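Local coordinates for testis-expressed protein 101 (Mus musculus, PDB 7BPS), which helps control sperm binding to the zona pellucida and sperm migration into the oviduct, probably through the adhesion molecule ADAM3, at residues T5-V9 against S91-N95. Coordinates in Å, arbitrary orientation, origin at the centre of the assembly. Residues are numbered along the deposited sequence.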
ATOM      1  N   THR A   5      -0.894 -15.920  21.547  1.00 81.02           N
ATOM      2  CA  THR A   5       0.121 -15.065  22.216  1.00 78.78           C
ATOM      3  C   THR A   5       1.479 -15.111  21.490  1.00 72.91           C
ATOM      4  O   THR A   5       2.349 -14.339  21.921  1.00 78.59           O
ATOM      5  CB  THR A   5       0.283 -15.406  23.710  1.00 84.99           C
ATOM      6  OG1 THR A   5       0.579 -16.795  23.894  1.00 79.75           O
ATOM      7  CG2 THR A   5      -0.936 -15.026  24.523  1.00 89.96           C
ATOM      8  N   TYR A   6       1.676 -15.915  20.436  1.00 65.56           N
ATOM      9  CA  TYR A   6       2.790 -15.732  19.459  1.00 66.49           C
ATOM     10  C   TYR A   6       2.224 -15.296  18.099  1.00 63.76           C
ATOM     11  O   TYR A   6       1.226 -15.886  17.624  1.00 57.30           O
ATOM     12  CB  TYR A   6       3.640 -16.996  19.294  1.00 67.45           C
ATOM     13  CG  TYR A   6       4.457 -17.371  20.506  1.00 77.98           C
ATOM     14  CD1 TYR A   6       5.772 -16.941  20.657  1.00 80.76           C
ATOM     15  CD2 TYR A   6       3.911 -18.145  21.520  1.00 79.82           C
ATOM     16  CE1 TYR A   6       6.520 -17.280  21.773  1.00 87.53           C
ATOM     17  CE2 TYR A   6       4.647 -18.494  22.642  1.00 87.18           C
ATOM     18  CZ  TYR A   6       5.953 -18.054  22.773  1.00 90.62           C
ATOM     19  OH  TYR A   6       6.673 -18.393  23.879  1.00 90.15           O
ATOM     20  N   CYS A   7       2.880 -14.314  17.478  1.00 56.97           N
ATOM     21  CA  CYS A   7       2.564 -13.784  16.126  1.00 47.48           C
ATOM     22  C   CYS A   7       3.832 -13.692  15.289  1.00 43.96           C
ATOM     23  O   CYS A   7       4.906 -13.464  15.858  1.00 43.57           O
ATOM     24  CB  CYS A   7       1.946 -12.401  16.231  1.00 46.31           C
ATOM     25  SG  CYS A   7       0.405 -12.389  17.180  1.00 47.38           S
ATOM     26  N   GLN A   8       3.728 -13.844  13.970  1.00 41.78           N
ATOM     27  CA  GLN A   8       4.805 -13.410  13.046  1.00 36.23           C
ATOM     28  C   GLN A   8       4.979 -11.896  13.198  1.00 37.56           C
ATOM     29  O   GLN A   8       3.960 -11.178  13.474  1.00 33.75           O
ATOM     30  CB  GLN A   8       4.471 -13.831  11.627  1.00 40.54           C
ATOM     31  CG  GLN A   8       4.634 -15.329  11.415  1.00 39.36           C
ATOM     32  CD  GLN A   8       4.607 -15.681   9.949  1.00 42.39           C
ATOM     33  OE1 GLN A   8       4.886 -14.832   9.104  1.00 43.24           O
ATOM     34  NE2 GLN A   8       4.246 -16.919   9.634  1.00 34.38           N
ATOM     35  N   VAL A   9       6.228 -11.428  13.146  1.00 37.44           N
ATOM     36  CA  VAL A   9       6.592  -9.987  13.313  1.00 37.91           C
ATOM     37  C   VAL A   9       7.622  -9.609  12.230  1.00 39.56           C
ATOM     38  O   VAL A   9       8.605 -10.353  12.021  1.00 39.22           O
ATOM     39  CB  VAL A   9       7.106  -9.693  14.734  1.00 39.76           C
ATOM     40  CG1 VAL A   9       7.470  -8.226  14.926  1.00 36.94           C
ATOM     41  CG2 VAL A   9       6.088 -10.122  15.786  1.00 41.17           C
ATOM     42  N   SER A  91      -2.413 -18.164  18.000  1.00 53.18           N
ATOM     43  CA  SER A  91      -0.942 -18.128  17.863  1.00 51.55           C
ATOM     44  C   SER A  91      -0.572 -18.473  16.423  1.00 51.55           C
ATOM     45  O   SER A  91      -1.165 -19.440  15.878  1.00 43.68           O
ATOM     46  CB  SER A  91      -0.264 -19.027  18.864  1.00 52.48           C
ATOM     47  OG  SER A  91       0.131 -18.262  19.994  1.00 58.15           O
ATOM     48  N   LEU A  92       0.301 -17.645  15.821  1.00 48.42           N
ATOM     49  CA  LEU A  92       0.909 -17.860  14.480  1.00 49.71           C
ATOM     50  C   LEU A  92      -0.163 -17.819  13.377  1.00 46.73           C
ATOM     51  O   LEU A  92       0.074 -18.427  12.309  1.00 49.82           O
ATOM     52  CB  LEU A  92       1.630 -19.221  14.460  1.00 52.24           C
ATOM     53  CG  LEU A  92       2.633 -19.488  15.587  1.00 51.61           C
ATOM     54  CD1 LEU A  92       3.498 -20.709  15.267  1.00 51.59           C
ATOM     55  CD2 LEU A  92       3.503 -18.277  15.860  1.00 51.81           C
ATOM     56  N   CYS A  93      -1.304 -17.172  13.599  1.00 46.67           N
ATOM     57  CA  CYS A  93      -2.406 -17.136  12.597  1.00 48.65           C
ATOM     58  C   CYS A  93      -2.028 -16.202  11.423  1.00 46.07           C
ATOM     59  O   CYS A  93      -2.446 -16.491  10.298  1.00 47.72           O
ATOM     60  CB  CYS A  93      -3.727 -16.771  13.257  1.00 45.72           C
ATOM     61  SG  CYS A  93      -3.711 -15.175  14.121  1.00 50.06           S
ATOM     62  N   ASN A  94      -1.227 -15.161  11.668  1.00 40.43           N
ATOM     63  CA  ASN A  94      -0.794 -14.174  10.643  1.00 42.69           C
ATOM     64  C   ASN A  94       0.365 -14.771   9.833  1.00 43.51           C
ATOM     65  O   ASN A  94       1.485 -14.257   9.914  1.00 38.72           O
ATOM     66  CB  ASN A  94      -0.417 -12.826  11.260  1.00 42.81           C
ATOM     67  CG  ASN A  94       0.745 -12.910  12.232  1.00 42.85           C
ATOM     68  OD1 ASN A  94       1.086 -13.988  12.732  1.00 41.31           O
ATOM     69  ND2 ASN A  94       1.339 -11.766  12.528  1.00 39.43           N
ATOM     70  N   ASN A  95       0.076 -15.816   9.057  1.00 41.67           N
ATOM     71  CA  ASN A  95       1.086 -16.711   8.448  1.00 47.75           C
ATOM     72  C   ASN A  95       0.995 -16.687   6.908  1.00 43.67           C
ATOM     73  O   ASN A  95       1.602 -17.559   6.264  1.00 45.22           O
ATOM     74  CB  ASN A  95       0.921 -18.119   9.031  1.00 52.19           C
ATOM     75  CG  ASN A  95      -0.373 -18.805   8.625  1.00 57.07           C
ATOM     76  OD1 ASN A  95      -1.333 -18.172   8.182  1.00 57.68           O
ATOM     77  ND2 ASN A  95      -0.401 -20.124   8.752  1.00 55.16           N
TER
HETATM   78  O   HOH W   1       4.102 -17.941   6.971  1.00 41.31           O
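A strand edge and an irregular loop are joined here by polar, mostly backbone-directed hydrogen bonds, in the first of the two Ly6/uPAR domains: T5-V9 begins strand 6-16, and S91-N95 follows strand 80-88. Only one bond is backbone to backbone, L92 N to Y6 O at 2.7 Å; two side chains of the loop do the rest. S91 OG accepts from both Y6 N (2.8 Å) and T5 N (3.0 Å), holding the first ordered residues. Two residues along the strand from Y6, Q8 has both backbone polar groups bound by N94: Q8 N donates to N94 OD1 (2.9 Å), and N94 ND2 donates to Q8 O (2.8 Å), so the carboxamide acts like a neighbouring strand. N94, directly after C93, the last cysteine of this domain, is the asparagine characteristic of Ly6/uPAR three-finger folds. It is the centre of an inverse gamma turn, which lets the loop change course beside the strand. Apolar contact is slight, chiefly Y6 CB on L92 CD2 (3.7 Å), while one water links Q8 NE2 (2.9 Å) to N95 O (2.6 Å). Each segment also carries a disulfide cysteine, C7 bonded to C38 and C93 to C88; N94 also donates to Q39 O, and K58 NZ hydrogen-bonds to both Q8 OE1 and N94 O. The loop thus lies against strand 37-46, while strand 29-31 pairs with 6-16 and meets L92 through A29.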